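Local coordinates for AlyGC (Glaciecola chathamensis, PDB 5GKD), which probably depolymerises alginate by beta-elimination, as an alginate lyase of polysaccharide lyase family 6 that carries a calcium ion, at residues S500-L513 / T530-R544. Numbering follows the deposited sequence.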
loop_
_atom_site.group_PDB
_atom_site.type_symbol
_atom_site.label_atom_id
_atom_site.label_comp_id
_atom_site.label_asym_id
_atom_site.label_seq_id
_atom_site.Cartn_x
_atom_site.Cartn_y
_atom_site.Cartn_z
ATOM N N SER A 500 -4.907 -1.008 18.115
ATOM C CA SER A 500 -5.616 -1.457 16.919
ATOM C C SER A 500 -5.016 -2.731 16.343
ATOM O O SER A 500 -5.716 -3.512 15.693
ATOM C CB SER A 500 -5.598 -0.359 15.863
ATOM O OG SER A 500 -6.603 0.587 16.139
ATOM N N THR A 501 -3.734 -2.951 16.559
ATOM C CA THR A 501 -3.069 -4.168 16.137
ATOM C C THR A 501 -2.389 -4.783 17.341
ATOM O O THR A 501 -1.828 -4.069 18.175
ATOM C CB THR A 501 -2.028 -3.896 15.036
ATOM O OG1 THR A 501 -2.691 -3.416 13.863
ATOM C CG2 THR A 501 -1.261 -5.164 14.699
ATOM N N LEU A 502 -2.479 -6.106 17.441
ATOM C CA LEU A 502 -1.696 -6.849 18.414
ATOM C C LEU A 502 -0.310 -7.181 17.870
ATOM O O LEU A 502 0.702 -6.857 18.491
ATOM C CB LEU A 502 -2.430 -8.132 18.798
ATOM C CG LEU A 502 -1.674 -8.981 19.807
ATOM C CD1 LEU A 502 -1.469 -8.181 21.077
ATOM C CD2 LEU A 502 -2.410 -10.277 20.070
ATOM N N ILE A 503 -0.251 -7.829 16.708
ATOM C CA ILE A 503 1.001 -8.306 16.128
ATOM C C ILE A 503 1.101 -7.857 14.676
ATOM O O ILE A 503 0.181 -8.088 13.880
ATOM C CB ILE A 503 1.131 -9.838 16.210
ATOM C CG1 ILE A 503 1.162 -10.290 17.663
ATOM C CG2 ILE A 503 2.393 -10.295 15.493
ATOM C CD1 ILE A 503 1.140 -11.786 17.820
ATOM N N GLU A 504 2.238 -7.259 14.334
ATOM C CA GLU A 504 2.587 -6.830 12.989
ATOM C C GLU A 504 3.773 -7.652 12.503
ATOM O O GLU A 504 4.769 -7.789 13.216
ATOM C CB GLU A 504 2.938 -5.342 12.975
ATOM C CG GLU A 504 3.489 -4.841 11.669
ATOM C CD GLU A 504 3.993 -3.412 11.767
ATOM O OE1 GLU A 504 3.283 -2.493 11.317
ATOM O OE2 GLU A 504 5.102 -3.210 12.303
ATOM N N ILE A 505 3.663 -8.204 11.307
ATOM C CA ILE A 505 4.716 -9.031 10.734
ATOM C C ILE A 505 5.474 -8.186 9.711
ATOM O O ILE A 505 4.921 -7.792 8.680
ATOM C CB ILE A 505 4.157 -10.320 10.115
ATOM C CG1 ILE A 505 3.336 -11.088 11.150
ATOM C CG2 ILE A 505 5.296 -11.192 9.575
ATOM C CD1 ILE A 505 2.640 -12.342 10.600
ATOM N N ASN A 506 6.736 -7.908 10.011
ATOM C CA ASN A 506 7.650 -7.161 9.164
ATOM C C ASN A 506 8.543 -8.108 8.379
ATOM O O ASN A 506 8.541 -9.318 8.593
ATOM C CB ASN A 506 8.522 -6.227 10.007
ATOM C CG ASN A 506 7.741 -5.073 10.612
ATOM O OD1 ASN A 506 7.770 -4.840 11.825
ATOM N ND2 ASN A 506 7.046 -4.338 9.770
ATOM N N ASN A 507 9.339 -7.527 7.477
ATOM C CA ASN A 507 10.368 -8.278 6.776
ATOM C C ASN A 507 11.171 -9.115 7.754
ATOM O O ASN A 507 11.580 -8.628 8.809
ATOM C CB ASN A 507 11.295 -7.327 6.020
ATOM C CG ASN A 507 10.631 -6.724 4.809
ATOM O OD1 ASN A 507 9.812 -7.365 4.155
ATOM N ND2 ASN A 507 10.976 -5.489 4.502
ATOM N N LYS A 508 11.372 -10.389 7.405
ATOM C CA LYS A 508 12.127 -11.386 8.154
ATOM C C LYS A 508 11.309 -11.940 9.315
ATOM O O LYS A 508 11.746 -12.889 9.965
ATOM C CB LYS A 508 13.481 -10.852 8.668
ATOM C CG LYS A 508 14.324 -10.221 7.539
ATOM C CD LYS A 508 15.534 -9.461 8.035
ATOM C CE LYS A 508 16.490 -10.391 8.711
ATOM N NZ LYS A 508 16.711 -11.573 7.848
ATOM N N GLY A 509 10.124 -11.403 9.580
ATOM C CA GLY A 509 9.270 -11.967 10.602
ATOM C C GLY A 509 8.555 -13.215 10.110
ATOM O O GLY A 509 8.081 -13.286 8.975
ATOM N N ASN A 510 8.506 -14.219 10.977
ATOM C CA ASN A 510 7.708 -15.418 10.788
ATOM C C ASN A 510 7.226 -15.811 12.178
ATOM O O ASN A 510 7.986 -15.717 13.141
ATOM C CB ASN A 510 8.505 -16.564 10.120
ATOM C CG ASN A 510 9.168 -16.151 8.790
ATOM O OD1 ASN A 510 8.505 -16.041 7.771
ATOM N ND2 ASN A 510 10.486 -15.954 8.804
ATOM N N LEU A 511 5.966 -16.226 12.294
ATOM C CA LEU A 511 5.324 -16.317 13.597
ATOM C C LEU A 511 4.626 -17.656 13.784
ATOM O O LEU A 511 3.858 -18.082 12.920
ATOM C CB LEU A 511 4.304 -15.181 13.776
ATOM C CG LEU A 511 3.473 -15.216 15.067
ATOM C CD1 LEU A 511 4.373 -15.095 16.297
ATOM C CD2 LEU A 511 2.379 -14.137 15.086
ATOM N N THR A 512 4.885 -18.306 14.916
ATOM C CA THR A 512 4.072 -19.413 15.396
ATOM C C THR A 512 3.442 -19.018 16.721
ATOM O O THR A 512 4.136 -18.540 17.623
ATOM C CB THR A 512 4.890 -20.689 15.567
ATOM O OG1 THR A 512 5.267 -21.198 14.282
ATOM C CG2 THR A 512 4.084 -21.751 16.318
ATOM N N LEU A 513 2.126 -19.168 16.815
ATOM C CA LEU A 513 1.389 -19.052 18.062
ATOM C C LEU A 513 0.927 -20.445 18.462
ATOM O O LEU A 513 0.332 -21.160 17.650
ATOM C CB LEU A 513 0.179 -18.122 17.929
ATOM C CG LEU A 513 0.412 -16.663 17.551
ATOM C CD1 LEU A 513 -0.901 -15.943 17.399
ATOM C CD2 LEU A 513 1.255 -15.975 18.578
ATOM N N THR A 530 -7.338 -4.698 13.529
ATOM C CA THR A 530 -6.764 -5.869 12.881
ATOM C C THR A 530 -5.869 -6.534 13.911
ATOM O O THR A 530 -4.808 -6.000 14.235
ATOM C CB THR A 530 -5.964 -5.490 11.624
ATOM O OG1 THR A 530 -4.929 -4.575 11.981
ATOM C CG2 THR A 530 -6.842 -4.831 10.572
ATOM N N LEU A 531 -6.283 -7.686 14.424
ATOM C CA LEU A 531 -5.523 -8.303 15.508
ATOM C C LEU A 531 -4.128 -8.698 15.044
ATOM O O LEU A 531 -3.132 -8.394 15.709
ATOM C CB LEU A 531 -6.268 -9.514 16.072
ATOM C CG LEU A 531 -5.693 -10.012 17.399
ATOM C CD1 LEU A 531 -6.187 -9.185 18.571
ATOM C CD2 LEU A 531 -5.994 -11.502 17.602
ATOM N N ILE A 532 -4.029 -9.371 13.906
ATOM C CA ILE A 532 -2.744 -9.758 13.341
ATOM C C ILE A 532 -2.696 -9.310 11.885
ATOM O O ILE A 532 -3.703 -9.368 11.172
ATOM C CB ILE A 532 -2.499 -11.276 13.457
ATOM C CG1 ILE A 532 -2.619 -11.728 14.913
ATOM C CG2 ILE A 532 -1.132 -11.653 12.875
ATOM C CD1 ILE A 532 -2.487 -13.221 15.096
ATOM N N ARG A 533 -1.530 -8.846 11.447
ATOM C CA ARG A 533 -1.389 -8.352 10.085
ATOM C C ARG A 533 0.085 -8.299 9.739
ATOM O O ARG A 533 0.946 -8.354 10.619
ATOM C CB ARG A 533 -2.032 -6.961 9.909
ATOM C CG ARG A 533 -1.381 -5.823 10.712
ATOM C CD ARG A 533 -1.945 -4.433 10.345
ATOM N NE ARG A 533 -1.517 -3.417 11.302
ATOM C CZ ARG A 533 -0.315 -2.841 11.304
ATOM N NH1 ARG A 533 0.584 -3.160 10.374
ATOM N NH2 ARG A 533 -0.003 -1.936 12.219
ATOM N N THR A 534 0.365 -8.209 8.441
ATOM C CA THR A 534 1.688 -7.808 8.011
ATOM C C THR A 534 1.850 -6.309 8.214
ATOM O O THR A 534 0.881 -5.577 8.408
ATOM C CB THR A 534 1.937 -8.150 6.534
ATOM O OG1 THR A 534 1.108 -7.337 5.697
ATOM C CG2 THR A 534 1.659 -9.614 6.256
ATOM N N THR A 535 3.095 -5.845 8.130
ATOM C CA THR A 535 3.326 -4.423 7.914
ATOM C C THR A 535 2.530 -3.940 6.707
ATOM O O THR A 535 2.219 -4.706 5.791
ATOM C CB THR A 535 4.814 -4.130 7.700
ATOM O OG1 THR A 535 5.007 -2.736 7.441
ATOM C CG2 THR A 535 5.362 -4.922 6.532
ATOM N N ARG A 536 2.192 -2.658 6.712
ATOM C CA ARG A 536 1.547 -2.054 5.563
ATOM C C ARG A 536 2.548 -1.429 4.600
ATOM O O ARG A 536 2.158 -0.975 3.517
ATOM C CB ARG A 536 0.515 -1.033 6.029
ATOM C CG ARG A 536 -0.558 -1.652 6.937
ATOM C CD ARG A 536 -1.633 -0.653 7.240
ATOM N NE ARG A 536 -2.712 -1.176 8.064
ATOM C CZ ARG A 536 -2.848 -0.910 9.359
ATOM N NH1 ARG A 536 -1.958 -0.158 9.975
ATOM N NH2 ARG A 536 -3.873 -1.403 10.036
ATOM N N LEU A 537 3.808 -1.402 4.964
ATOM C CA LEU A 537 4.841 -1.094 3.995
ATOM C C LEU A 537 4.994 -2.299 3.077
ATOM O O LEU A 537 5.004 -3.433 3.569
ATOM C CB LEU A 537 6.153 -0.765 4.692
ATOM C CG LEU A 537 6.254 0.642 5.297
ATOM C CD1 LEU A 537 5.318 0.848 6.484
ATOM C CD2 LEU A 537 7.693 0.943 5.713
ATOM N N PRO A 538 5.036 -2.115 1.754
ATOM C CA PRO A 538 5.235 -3.256 0.854
ATOM C C PRO A 538 6.463 -4.032 1.289
ATOM O O PRO A 538 7.524 -3.456 1.548
ATOM C CB PRO A 538 5.432 -2.607 -0.524
ATOM C CG PRO A 538 4.894 -1.241 -0.411
ATOM C CD PRO A 538 5.084 -0.833 1.035
ATOM N N MET A 539 6.300 -5.337 1.427
ATOM C CA MET A 539 7.361 -6.167 1.977
ATOM C C MET A 539 8.337 -6.612 0.899
ATOM O O MET A 539 8.021 -6.649 -0.289
ATOM C CB MET A 539 6.782 -7.390 2.685
ATOM C CG MET A 539 5.843 -7.050 3.822
ATOM S SD MET A 539 5.162 -8.500 4.639
ATOM C CE MET A 539 6.615 -9.191 5.396
ATOM N N GLN A 540 9.537 -6.967 1.343
ATOM C CA GLN A 540 10.615 -7.440 0.489
ATOM C C GLN A 540 10.663 -8.951 0.391
ATOM O O GLN A 540 11.305 -9.483 -0.511
ATOM C CB GLN A 540 11.956 -6.928 1.038
ATOM C CG GLN A 540 13.150 -7.181 0.143
ATOM C CD GLN A 540 14.470 -7.032 0.867
ATOM O OE1 GLN A 540 14.708 -7.695 1.876
ATOM N NE2 GLN A 540 15.346 -6.169 0.349
ATOM N N ARG A 541 9.952 -9.642 1.267
ATOM C CA ARG A 541 10.235 -11.019 1.626
ATOM C C ARG A 541 8.907 -11.699 1.933
ATOM O O ARG A 541 7.957 -11.038 2.359
ATOM C CB ARG A 541 11.159 -10.990 2.847
ATOM C CG ARG A 541 11.879 -12.208 3.227
ATOM C CD ARG A 541 12.861 -11.815 4.284
ATOM N NE ARG A 541 13.974 -11.076 3.700
ATOM C CZ ARG A 541 15.218 -11.539 3.643
ATOM N NH1 ARG A 541 15.506 -12.726 4.155
ATOM N NH2 ARG A 541 16.179 -10.814 3.091
ATOM N N ASN A 542 8.836 -13.009 1.717
ATOM C CA ASN A 542 7.649 -13.762 2.122
ATOM C C ASN A 542 7.650 -13.978 3.646
ATOM O O ASN A 542 8.622 -13.685 4.337
ATOM C CB ASN A 542 7.585 -15.117 1.404
ATOM C CG ASN A 542 7.596 -14.987 -0.117
ATOM O OD1 ASN A 542 7.245 -13.948 -0.667
ATOM N ND2 ASN A 542 7.987 -16.052 -0.797
ATOM N N TYR A 543 6.552 -14.519 4.174
ATOM C CA TYR A 543 6.473 -14.809 5.602
ATOM C C TYR A 543 5.708 -16.109 5.817
ATOM O O TYR A 543 5.002 -16.589 4.935
ATOM C CB TYR A 543 5.814 -13.654 6.398
ATOM C CG TYR A 543 4.359 -13.474 6.075
ATOM C CD1 TYR A 543 3.957 -12.770 4.944
ATOM C CD2 TYR A 543 3.386 -14.036 6.871
ATOM C CE1 TYR A 543 2.627 -12.627 4.633
ATOM C CE2 TYR A 543 2.045 -13.883 6.572
ATOM C CZ TYR A 543 1.672 -13.187 5.451
ATOM O OH TYR A 543 0.339 -13.064 5.157
ATOM N N ARG A 544 5.849 -16.663 7.022
ATOM C CA ARG A 544 5.156 -17.863 7.465
ATOM C C ARG A 544 4.351 -17.556 8.726
ATOM O O ARG A 544 4.826 -16.852 9.620
ATOM C CB ARG A 544 6.153 -19.003 7.753
ATOM C CG ARG A 544 6.889 -19.535 6.539
ATOM C CD ARG A 544 8.112 -20.352 6.916
ATOM N NE ARG A 544 9.250 -19.509 7.272
ATOM C CZ ARG A 544 10.187 -19.857 8.148
ATOM N NH1 ARG A 544 10.117 -21.032 8.759
ATOM N NH2 ARG A 544 11.177 -19.028 8.427
HETATM O O HOH W 1 2.718 -0.784 8.918
HETATM O O HOH W 2 10.503 -4.004 2.260
HETATM O O HOH W 3 9.334 -12.318 6.476
HETATM O O HOH W 4 9.909 -17.217 5.449
#
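Arg533 reaches across to two side chains of 500-513, giving a different nitrogen to each. Arg533 NE donates to Thr501 OG1 at 2.8 Å, with the hydroxyl tilted from the guanidinium plane. Arg533 NH1 forms a salt bridge of 2.9 Å with Glu504 OE1, on the lone pair anti to the second carboxylate oxygen. Carboxylate and guanidinium planes stand 72° apart, so the pair meets steeply rather than as a flat, two-pronged bridge. Glu504 swings CG opposite its own backbone N (chi1 172°) and extends; in Arg533, CG sits between N and the carbonyl carbon (chi1 65°), and the chain then runs straight to NE. Arg533 NH1 also donates to Thr534 O, which helps fix the guanidinium's rotation. Arg536 NH1 lies over one face of the Arg533 guanidinium; Glu121 of the second subunit makes long, weak ion pairs with both arginines. A water links Glu504 OE1 to Arg536 N.

The two segments belong to successive coils of a right-handed parallel beta-helix, the fold of the pectate lyase-like clan, here in the C-terminal of the chain's two beta-helices. Strand 503-505 pairs in parallel with 532-534, and Ile503, Ile505 and Ile532 face the interior, where Ile532 CD1 meets Leu513 CD1 at 3.9 Å and Ile505 CG2 packs on Tyr543 CB at 4.1 Å.

Beyond the strands, the type II turn Asn506-Gly509 lies against the longer loop of the next coil: Asn507 OD1 accepts from Gln540 N (2.9 Å). Asn510 OD1 takes the Arg544 N-H in its carbonyl plane, on a lone pair; Arg544's guanidinium lies with one face over Asn510 CB and is held further by Val434 O and a cation-pi contact with Phe436.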